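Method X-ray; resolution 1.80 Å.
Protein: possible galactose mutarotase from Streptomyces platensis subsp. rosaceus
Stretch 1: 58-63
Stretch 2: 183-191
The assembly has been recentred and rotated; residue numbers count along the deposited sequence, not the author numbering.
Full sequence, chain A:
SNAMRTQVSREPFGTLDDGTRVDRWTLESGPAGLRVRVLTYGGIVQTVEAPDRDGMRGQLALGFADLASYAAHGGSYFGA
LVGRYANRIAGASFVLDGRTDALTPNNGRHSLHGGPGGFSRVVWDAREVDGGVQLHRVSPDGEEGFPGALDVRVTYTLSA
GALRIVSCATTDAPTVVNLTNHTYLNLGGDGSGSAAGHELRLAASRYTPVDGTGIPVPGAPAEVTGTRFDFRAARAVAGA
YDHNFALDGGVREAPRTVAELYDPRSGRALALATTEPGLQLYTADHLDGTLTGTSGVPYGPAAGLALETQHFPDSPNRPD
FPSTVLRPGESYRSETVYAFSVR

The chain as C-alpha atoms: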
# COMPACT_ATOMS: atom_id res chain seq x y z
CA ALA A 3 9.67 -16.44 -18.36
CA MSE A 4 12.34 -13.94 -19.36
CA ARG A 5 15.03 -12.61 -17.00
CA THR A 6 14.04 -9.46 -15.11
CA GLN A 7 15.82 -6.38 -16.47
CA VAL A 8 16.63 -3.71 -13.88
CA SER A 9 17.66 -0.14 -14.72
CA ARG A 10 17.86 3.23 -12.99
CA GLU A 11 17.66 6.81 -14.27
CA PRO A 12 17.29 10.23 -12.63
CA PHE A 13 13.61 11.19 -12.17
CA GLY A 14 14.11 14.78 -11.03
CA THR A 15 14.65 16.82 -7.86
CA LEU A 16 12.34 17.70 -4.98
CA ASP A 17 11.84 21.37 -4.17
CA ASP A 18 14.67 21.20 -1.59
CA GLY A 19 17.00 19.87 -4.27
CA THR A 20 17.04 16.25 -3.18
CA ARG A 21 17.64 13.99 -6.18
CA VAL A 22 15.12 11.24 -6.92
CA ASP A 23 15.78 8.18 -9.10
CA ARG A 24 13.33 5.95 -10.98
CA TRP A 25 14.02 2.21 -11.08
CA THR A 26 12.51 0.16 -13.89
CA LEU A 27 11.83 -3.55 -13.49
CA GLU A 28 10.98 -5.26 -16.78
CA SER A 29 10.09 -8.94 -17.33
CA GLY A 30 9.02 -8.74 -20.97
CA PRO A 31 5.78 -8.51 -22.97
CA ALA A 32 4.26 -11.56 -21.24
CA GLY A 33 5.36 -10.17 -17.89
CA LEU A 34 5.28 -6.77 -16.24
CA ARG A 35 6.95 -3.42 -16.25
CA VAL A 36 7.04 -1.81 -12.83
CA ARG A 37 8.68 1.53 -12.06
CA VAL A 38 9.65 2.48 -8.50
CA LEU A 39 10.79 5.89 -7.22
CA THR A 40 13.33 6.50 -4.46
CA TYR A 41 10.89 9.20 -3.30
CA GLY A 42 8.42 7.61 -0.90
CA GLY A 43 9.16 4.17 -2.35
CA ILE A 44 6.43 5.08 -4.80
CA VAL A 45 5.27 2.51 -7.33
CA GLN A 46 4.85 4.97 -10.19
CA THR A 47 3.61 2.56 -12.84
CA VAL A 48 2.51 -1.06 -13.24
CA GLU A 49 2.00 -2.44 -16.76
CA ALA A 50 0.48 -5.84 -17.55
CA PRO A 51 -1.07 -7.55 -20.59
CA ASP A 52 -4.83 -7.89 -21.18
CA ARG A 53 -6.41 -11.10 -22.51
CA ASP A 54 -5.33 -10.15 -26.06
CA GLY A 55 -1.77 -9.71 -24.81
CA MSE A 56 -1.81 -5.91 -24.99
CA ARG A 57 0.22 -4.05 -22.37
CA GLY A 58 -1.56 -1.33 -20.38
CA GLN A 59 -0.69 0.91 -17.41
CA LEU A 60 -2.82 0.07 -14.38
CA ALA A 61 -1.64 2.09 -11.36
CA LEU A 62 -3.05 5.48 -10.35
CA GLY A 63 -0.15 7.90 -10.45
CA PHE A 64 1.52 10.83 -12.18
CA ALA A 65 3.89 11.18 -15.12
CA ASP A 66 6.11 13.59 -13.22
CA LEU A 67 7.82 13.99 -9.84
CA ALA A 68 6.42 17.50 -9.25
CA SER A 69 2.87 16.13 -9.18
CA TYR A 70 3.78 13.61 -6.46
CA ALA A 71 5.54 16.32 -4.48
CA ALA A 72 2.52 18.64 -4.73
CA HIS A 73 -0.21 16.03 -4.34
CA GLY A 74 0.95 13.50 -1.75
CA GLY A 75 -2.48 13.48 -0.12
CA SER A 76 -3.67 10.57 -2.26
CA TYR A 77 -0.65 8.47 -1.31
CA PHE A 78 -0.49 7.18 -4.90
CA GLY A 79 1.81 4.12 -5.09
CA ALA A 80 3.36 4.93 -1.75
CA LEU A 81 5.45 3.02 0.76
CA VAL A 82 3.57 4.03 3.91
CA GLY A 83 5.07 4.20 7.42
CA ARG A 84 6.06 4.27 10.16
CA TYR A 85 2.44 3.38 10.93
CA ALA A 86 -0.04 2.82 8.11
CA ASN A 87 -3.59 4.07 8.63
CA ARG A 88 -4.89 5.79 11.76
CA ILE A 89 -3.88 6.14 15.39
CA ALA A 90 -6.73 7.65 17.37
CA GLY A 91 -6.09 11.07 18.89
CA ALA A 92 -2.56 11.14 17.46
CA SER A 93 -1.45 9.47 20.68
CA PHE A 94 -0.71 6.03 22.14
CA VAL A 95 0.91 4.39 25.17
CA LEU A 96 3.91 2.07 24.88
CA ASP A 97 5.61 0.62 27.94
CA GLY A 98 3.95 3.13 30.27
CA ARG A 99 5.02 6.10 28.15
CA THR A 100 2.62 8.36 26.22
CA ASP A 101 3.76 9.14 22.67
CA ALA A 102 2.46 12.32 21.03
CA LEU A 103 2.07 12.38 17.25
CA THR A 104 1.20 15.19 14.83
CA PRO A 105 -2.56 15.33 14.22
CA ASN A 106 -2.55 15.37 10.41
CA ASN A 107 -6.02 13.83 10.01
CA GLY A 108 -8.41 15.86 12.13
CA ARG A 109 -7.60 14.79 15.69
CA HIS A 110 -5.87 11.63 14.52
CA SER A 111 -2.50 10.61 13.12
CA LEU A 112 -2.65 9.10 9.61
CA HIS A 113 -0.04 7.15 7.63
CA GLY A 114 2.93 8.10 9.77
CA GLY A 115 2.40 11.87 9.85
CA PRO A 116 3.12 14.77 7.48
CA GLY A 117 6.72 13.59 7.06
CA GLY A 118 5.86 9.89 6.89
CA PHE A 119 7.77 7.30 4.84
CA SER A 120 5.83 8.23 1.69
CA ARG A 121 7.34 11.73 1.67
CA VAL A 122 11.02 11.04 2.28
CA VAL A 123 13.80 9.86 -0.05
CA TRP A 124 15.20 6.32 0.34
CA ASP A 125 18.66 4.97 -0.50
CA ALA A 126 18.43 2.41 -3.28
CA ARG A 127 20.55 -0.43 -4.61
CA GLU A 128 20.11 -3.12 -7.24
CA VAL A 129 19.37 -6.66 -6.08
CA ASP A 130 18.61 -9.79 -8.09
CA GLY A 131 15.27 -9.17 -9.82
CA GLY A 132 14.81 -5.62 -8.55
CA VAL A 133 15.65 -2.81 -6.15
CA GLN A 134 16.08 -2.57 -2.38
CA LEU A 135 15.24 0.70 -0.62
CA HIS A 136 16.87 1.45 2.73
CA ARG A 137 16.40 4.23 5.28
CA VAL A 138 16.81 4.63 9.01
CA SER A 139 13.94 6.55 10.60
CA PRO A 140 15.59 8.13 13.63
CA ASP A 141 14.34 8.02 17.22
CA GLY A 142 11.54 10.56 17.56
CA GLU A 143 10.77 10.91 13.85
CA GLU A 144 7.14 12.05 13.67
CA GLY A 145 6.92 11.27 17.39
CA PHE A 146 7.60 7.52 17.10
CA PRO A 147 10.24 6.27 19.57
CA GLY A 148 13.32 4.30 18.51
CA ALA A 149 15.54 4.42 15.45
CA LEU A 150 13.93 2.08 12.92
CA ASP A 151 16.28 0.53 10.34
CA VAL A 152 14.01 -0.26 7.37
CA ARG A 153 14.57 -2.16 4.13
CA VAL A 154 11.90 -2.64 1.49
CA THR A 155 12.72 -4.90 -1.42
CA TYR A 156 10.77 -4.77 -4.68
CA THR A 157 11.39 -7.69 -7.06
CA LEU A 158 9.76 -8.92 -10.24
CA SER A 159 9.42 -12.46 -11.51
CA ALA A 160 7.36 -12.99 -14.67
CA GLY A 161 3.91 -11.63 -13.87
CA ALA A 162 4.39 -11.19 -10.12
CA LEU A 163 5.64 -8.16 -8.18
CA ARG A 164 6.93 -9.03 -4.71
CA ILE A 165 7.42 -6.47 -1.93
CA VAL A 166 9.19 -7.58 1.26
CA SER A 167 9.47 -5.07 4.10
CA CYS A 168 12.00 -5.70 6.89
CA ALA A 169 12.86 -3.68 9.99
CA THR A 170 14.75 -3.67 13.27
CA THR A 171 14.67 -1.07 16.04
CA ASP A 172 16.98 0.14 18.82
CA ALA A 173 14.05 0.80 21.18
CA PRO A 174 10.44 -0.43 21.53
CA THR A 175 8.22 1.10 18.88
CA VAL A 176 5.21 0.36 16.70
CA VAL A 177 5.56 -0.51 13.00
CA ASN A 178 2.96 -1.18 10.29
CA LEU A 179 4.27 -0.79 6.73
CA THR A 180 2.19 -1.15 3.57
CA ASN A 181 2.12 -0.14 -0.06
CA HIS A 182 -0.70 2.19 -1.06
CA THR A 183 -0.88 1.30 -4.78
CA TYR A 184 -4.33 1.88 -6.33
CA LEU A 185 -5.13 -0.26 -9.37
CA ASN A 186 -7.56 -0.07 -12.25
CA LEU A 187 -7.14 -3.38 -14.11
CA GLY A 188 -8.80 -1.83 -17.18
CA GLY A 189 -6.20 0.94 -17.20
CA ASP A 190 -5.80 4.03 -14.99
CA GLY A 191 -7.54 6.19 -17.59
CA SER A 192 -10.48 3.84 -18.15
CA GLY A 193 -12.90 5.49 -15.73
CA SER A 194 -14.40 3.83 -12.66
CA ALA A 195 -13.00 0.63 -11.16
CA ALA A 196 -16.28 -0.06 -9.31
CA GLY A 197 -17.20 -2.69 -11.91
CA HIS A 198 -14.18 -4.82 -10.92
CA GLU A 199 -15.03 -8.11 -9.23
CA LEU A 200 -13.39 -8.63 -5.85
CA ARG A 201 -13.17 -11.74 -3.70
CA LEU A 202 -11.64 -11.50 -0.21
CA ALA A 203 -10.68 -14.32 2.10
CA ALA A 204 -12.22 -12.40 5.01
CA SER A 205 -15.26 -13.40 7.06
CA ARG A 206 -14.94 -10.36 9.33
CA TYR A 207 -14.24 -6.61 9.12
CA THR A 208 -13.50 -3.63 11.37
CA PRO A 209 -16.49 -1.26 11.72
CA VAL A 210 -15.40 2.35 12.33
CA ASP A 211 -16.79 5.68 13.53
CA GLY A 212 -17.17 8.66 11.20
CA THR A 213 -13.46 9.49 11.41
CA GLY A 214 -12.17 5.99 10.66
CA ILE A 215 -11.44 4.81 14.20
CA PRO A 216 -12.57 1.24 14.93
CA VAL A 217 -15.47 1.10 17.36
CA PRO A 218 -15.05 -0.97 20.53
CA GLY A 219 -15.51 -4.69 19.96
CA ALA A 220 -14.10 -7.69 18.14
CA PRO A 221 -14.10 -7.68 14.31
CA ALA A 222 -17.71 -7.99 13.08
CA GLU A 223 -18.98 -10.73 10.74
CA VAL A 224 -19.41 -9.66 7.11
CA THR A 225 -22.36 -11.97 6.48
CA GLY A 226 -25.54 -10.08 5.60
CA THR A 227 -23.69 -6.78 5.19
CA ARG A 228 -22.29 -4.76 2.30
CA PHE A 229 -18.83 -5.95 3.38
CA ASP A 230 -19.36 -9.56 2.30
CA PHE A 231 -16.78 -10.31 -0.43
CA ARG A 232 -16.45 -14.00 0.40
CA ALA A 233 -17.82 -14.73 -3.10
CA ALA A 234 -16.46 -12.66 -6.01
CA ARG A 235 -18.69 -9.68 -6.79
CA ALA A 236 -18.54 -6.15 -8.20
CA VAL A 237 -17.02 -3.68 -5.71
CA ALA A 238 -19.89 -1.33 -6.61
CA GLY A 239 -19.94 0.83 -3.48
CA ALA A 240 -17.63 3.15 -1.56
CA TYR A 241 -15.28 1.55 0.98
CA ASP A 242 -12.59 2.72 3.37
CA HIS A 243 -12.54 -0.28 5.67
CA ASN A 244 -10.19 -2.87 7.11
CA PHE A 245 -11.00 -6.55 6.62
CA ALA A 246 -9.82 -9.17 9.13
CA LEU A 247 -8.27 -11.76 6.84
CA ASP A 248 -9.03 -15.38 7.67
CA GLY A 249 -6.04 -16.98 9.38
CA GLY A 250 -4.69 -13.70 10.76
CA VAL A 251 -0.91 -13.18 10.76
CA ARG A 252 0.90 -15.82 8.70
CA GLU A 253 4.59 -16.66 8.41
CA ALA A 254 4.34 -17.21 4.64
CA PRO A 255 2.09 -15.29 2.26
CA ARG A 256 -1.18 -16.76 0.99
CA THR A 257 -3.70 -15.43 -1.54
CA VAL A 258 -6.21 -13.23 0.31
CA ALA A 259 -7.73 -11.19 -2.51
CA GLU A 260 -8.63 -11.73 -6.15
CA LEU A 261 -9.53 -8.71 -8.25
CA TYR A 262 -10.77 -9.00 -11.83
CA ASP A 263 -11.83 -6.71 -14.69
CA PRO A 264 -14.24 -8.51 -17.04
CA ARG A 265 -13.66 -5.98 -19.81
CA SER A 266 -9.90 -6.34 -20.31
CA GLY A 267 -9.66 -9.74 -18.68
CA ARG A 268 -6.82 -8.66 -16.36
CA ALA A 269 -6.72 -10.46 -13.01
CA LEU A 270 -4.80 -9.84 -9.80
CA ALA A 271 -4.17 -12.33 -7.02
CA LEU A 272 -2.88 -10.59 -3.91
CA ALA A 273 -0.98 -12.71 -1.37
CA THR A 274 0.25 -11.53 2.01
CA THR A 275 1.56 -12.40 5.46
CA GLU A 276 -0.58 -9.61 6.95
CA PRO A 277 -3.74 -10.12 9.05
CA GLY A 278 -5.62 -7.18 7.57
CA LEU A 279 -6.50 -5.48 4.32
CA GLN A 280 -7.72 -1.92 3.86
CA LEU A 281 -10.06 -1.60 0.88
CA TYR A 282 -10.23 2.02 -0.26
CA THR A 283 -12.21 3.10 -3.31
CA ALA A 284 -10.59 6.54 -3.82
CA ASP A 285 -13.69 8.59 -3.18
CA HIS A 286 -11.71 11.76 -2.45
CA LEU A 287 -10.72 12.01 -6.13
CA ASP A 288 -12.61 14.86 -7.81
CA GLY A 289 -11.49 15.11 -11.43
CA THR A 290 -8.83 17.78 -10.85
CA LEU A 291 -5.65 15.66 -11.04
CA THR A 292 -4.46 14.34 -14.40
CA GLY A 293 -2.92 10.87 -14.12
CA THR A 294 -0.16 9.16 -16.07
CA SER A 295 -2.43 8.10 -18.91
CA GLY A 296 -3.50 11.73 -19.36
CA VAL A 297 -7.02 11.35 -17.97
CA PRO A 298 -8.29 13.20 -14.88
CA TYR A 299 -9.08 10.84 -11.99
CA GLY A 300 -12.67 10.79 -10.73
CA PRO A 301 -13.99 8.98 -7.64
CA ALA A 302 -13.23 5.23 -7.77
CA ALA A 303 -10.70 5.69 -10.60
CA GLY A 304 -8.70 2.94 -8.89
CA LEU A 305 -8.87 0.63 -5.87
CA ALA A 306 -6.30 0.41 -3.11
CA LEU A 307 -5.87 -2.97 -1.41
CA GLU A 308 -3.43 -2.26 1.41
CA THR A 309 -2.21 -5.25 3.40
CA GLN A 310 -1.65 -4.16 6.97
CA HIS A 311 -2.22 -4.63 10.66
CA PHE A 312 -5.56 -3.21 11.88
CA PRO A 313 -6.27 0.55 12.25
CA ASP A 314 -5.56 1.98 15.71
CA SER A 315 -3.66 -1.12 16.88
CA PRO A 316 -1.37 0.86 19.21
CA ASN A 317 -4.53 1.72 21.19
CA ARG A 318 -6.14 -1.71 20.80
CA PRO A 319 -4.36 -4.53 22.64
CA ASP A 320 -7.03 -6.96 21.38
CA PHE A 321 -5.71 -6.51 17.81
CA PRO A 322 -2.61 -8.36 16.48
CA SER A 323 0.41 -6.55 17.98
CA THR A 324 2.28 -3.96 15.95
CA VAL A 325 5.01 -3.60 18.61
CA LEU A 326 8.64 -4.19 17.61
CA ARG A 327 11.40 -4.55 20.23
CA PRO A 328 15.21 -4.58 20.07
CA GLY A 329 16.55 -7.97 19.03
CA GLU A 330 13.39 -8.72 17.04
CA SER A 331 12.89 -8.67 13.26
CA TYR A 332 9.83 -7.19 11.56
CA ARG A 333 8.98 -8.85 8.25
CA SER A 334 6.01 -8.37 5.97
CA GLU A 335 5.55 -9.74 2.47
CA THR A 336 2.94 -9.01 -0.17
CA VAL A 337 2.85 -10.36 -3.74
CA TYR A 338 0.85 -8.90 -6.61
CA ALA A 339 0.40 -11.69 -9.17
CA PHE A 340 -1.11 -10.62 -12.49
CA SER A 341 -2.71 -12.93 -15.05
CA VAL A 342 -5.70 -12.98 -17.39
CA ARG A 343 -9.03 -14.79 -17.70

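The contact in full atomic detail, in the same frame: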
# COMPACT_ATOMS: atom_id res chain seq x y z
N GLY A 58 -0.88 -2.55 -20.79
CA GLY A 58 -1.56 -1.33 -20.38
C GLY A 58 -1.14 -0.92 -18.98
O GLY A 58 -0.83 -1.78 -18.15
N GLN A 59 -1.14 0.39 -18.71
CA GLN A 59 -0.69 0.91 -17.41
C GLN A 59 -1.88 0.93 -16.46
O GLN A 59 -2.94 1.46 -16.80
CB GLN A 59 -0.13 2.33 -17.58
CG GLN A 59 0.87 2.74 -16.50
CD GLN A 59 0.22 2.92 -15.13
OE1 GLN A 59 0.67 2.33 -14.14
NE2 GLN A 59 -0.84 3.73 -15.08
N LEU A 60 -1.70 0.35 -15.27
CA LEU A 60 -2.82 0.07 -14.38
C LEU A 60 -2.83 0.89 -13.08
O LEU A 60 -3.87 1.00 -12.43
CB LEU A 60 -2.83 -1.42 -14.00
CG LEU A 60 -2.62 -2.42 -15.15
CD1 LEU A 60 -2.68 -3.85 -14.60
CD2 LEU A 60 -3.67 -2.24 -16.24
N ALA A 61 -1.69 1.43 -12.68
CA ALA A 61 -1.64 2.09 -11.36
C ALA A 61 -2.04 3.56 -11.42
O ALA A 61 -1.68 4.26 -12.37
CB ALA A 61 -0.24 1.94 -10.75
N LEU A 62 -2.79 4.04 -10.43
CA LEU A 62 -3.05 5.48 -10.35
C LEU A 62 -1.74 6.16 -9.99
O LEU A 62 -1.02 5.73 -9.09
CB LEU A 62 -4.11 5.81 -9.29
CG LEU A 62 -5.51 5.21 -9.47
CD1 LEU A 62 -6.51 5.90 -8.55
CD2 LEU A 62 -5.97 5.30 -10.93
N GLY A 63 -1.40 7.22 -10.71
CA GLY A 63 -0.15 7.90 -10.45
C GLY A 63 0.01 9.12 -11.33
O GLY A 63 -0.94 9.58 -11.96
N THR A 183 -0.55 1.34 -3.35
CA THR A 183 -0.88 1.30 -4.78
C THR A 183 -2.41 1.23 -4.97
O THR A 183 -3.09 0.46 -4.28
CB THR A 183 -0.19 0.09 -5.46
OG1 THR A 183 1.21 0.37 -5.65
CG2 THR A 183 -0.81 -0.21 -6.82
N TYR A 184 -2.95 2.05 -5.87
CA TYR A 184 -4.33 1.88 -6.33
C TYR A 184 -4.25 1.32 -7.75
O TYR A 184 -3.45 1.79 -8.58
CB TYR A 184 -5.07 3.21 -6.49
CG TYR A 184 -5.20 4.16 -5.31
CD1 TYR A 184 -4.08 4.79 -4.77
CD2 TYR A 184 -6.45 4.50 -4.82
CE1 TYR A 184 -4.22 5.70 -3.73
CE2 TYR A 184 -6.60 5.41 -3.80
CZ TYR A 184 -5.48 6.01 -3.26
OH TYR A 184 -5.62 6.93 -2.24
N LEU A 185 -5.12 0.36 -8.05
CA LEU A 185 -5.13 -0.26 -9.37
C LEU A 185 -6.47 -0.11 -10.07
O LEU A 185 -7.54 -0.17 -9.46
CB LEU A 185 -4.77 -1.75 -9.25
CG LEU A 185 -3.34 -2.06 -8.81
CD1 LEU A 185 -3.22 -3.52 -8.43
CD2 LEU A 185 -2.36 -1.68 -9.92
N ASN A 186 -6.40 0.12 -11.38
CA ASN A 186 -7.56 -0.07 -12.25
C ASN A 186 -7.10 -1.07 -13.31
O ASN A 186 -6.28 -0.74 -14.17
CB ASN A 186 -8.00 1.25 -12.89
CG ASN A 186 -9.30 1.13 -13.68
OD1 ASN A 186 -9.51 0.14 -14.39
ND2 ASN A 186 -10.16 2.13 -13.57
N LEU A 187 -7.62 -2.30 -13.24
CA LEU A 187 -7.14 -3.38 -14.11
C LEU A 187 -7.54 -3.17 -15.57
O LEU A 187 -7.05 -3.87 -16.46
CB LEU A 187 -7.63 -4.75 -13.60
CG LEU A 187 -7.17 -5.10 -12.18
CD1 LEU A 187 -7.66 -6.48 -11.75
CD2 LEU A 187 -5.64 -5.03 -12.11
N GLY A 188 -8.42 -2.20 -15.82
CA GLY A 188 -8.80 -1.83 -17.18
C GLY A 188 -7.95 -0.69 -17.71
O GLY A 188 -8.11 -0.25 -18.85
N GLY A 189 -7.04 -0.21 -16.87
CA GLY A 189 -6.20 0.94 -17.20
C GLY A 189 -6.55 2.15 -16.36
O GLY A 189 -7.74 2.40 -16.11
N ASP A 190 -5.55 2.92 -15.93
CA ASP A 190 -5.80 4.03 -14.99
C ASP A 190 -6.67 5.12 -15.60
O ASP A 190 -7.29 5.90 -14.88
CB ASP A 190 -4.49 4.63 -14.47
CG ASP A 190 -3.74 5.40 -15.52
OD1 ASP A 190 -3.32 4.77 -16.52
OD2 ASP A 190 -3.57 6.64 -15.37
N GLY A 191 -6.72 5.18 -16.93
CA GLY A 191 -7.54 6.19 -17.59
C GLY A 191 -8.90 5.68 -18.03
O GLY A 191 -9.61 6.38 -18.75
O HOH W 1 -1.06 3.77 -7.05

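The two stretches lie far apart in sequence and meet through a single backbone bridge, between Ala61 and Leu185, with their CA atoms 4.7 Å apart. Two hydrogen bonds frame it: Asn186 N to Leu60 O at 2.9 Å, nearly linear, and Leu62 N to Tyr184 O at 3.0 Å. Water 1 extends the link, donating to Leu62 O (2.8 Å) and accepting from Tyr184 N (2.8 Å).

Beyond the bridge, stretch 2 makes a type I turn from Asn186 to Gly189, closed by Gly189 N to Asn186 O at 2.9 Å. Asn186 is t at chi1, and Asn186 OD1 accepts from Gly188 N at 3.0 Å, inside the turn. Gly189 has a positive phi of 111°. At these angles a CB would jam against the carbonyl O of Gly188, so glycine fits. After the turn, Asp190 N donates to Gln59 O at 3.1 Å.

Gln59 is t at chi1 and m at chi2. This curls the amide forward onto the backbone of Ala61, and its end comes nearer to stretch 2. Gln59 OE1 accepts from Ala61 N at 2.9 Å, and Gln59 NE2 donates to Ala61 O at 2.9 Å. Asp190 CB points toward stretch 1, 3.5 Å from Ala61 O. At p, Asp190 places OD1 3.1 Å from Gln59 NE2, a weak hydrogen bond. Both its carboxylate oxygens are also bonded elsewhere in the structure.

Leucines supply most of the apolar contacts, with Ala61 and Tyr184 taking part. Leu60, m then t, is buried; Leu60 CB lies 4.1 Å from Leu185 CD2, and Leu60 CD1 lies 4.0 Å from Leu187 CD2. Leu187 and Leu185 are also m, t. Leu187 starts away and Leu185 sideways, but both ends come nearer. Leu62, m, t, packs its CG 3.6 Å from Tyr184 CB. The tyrosine starts toward stretch 1, but with chi1 at m its end leads away.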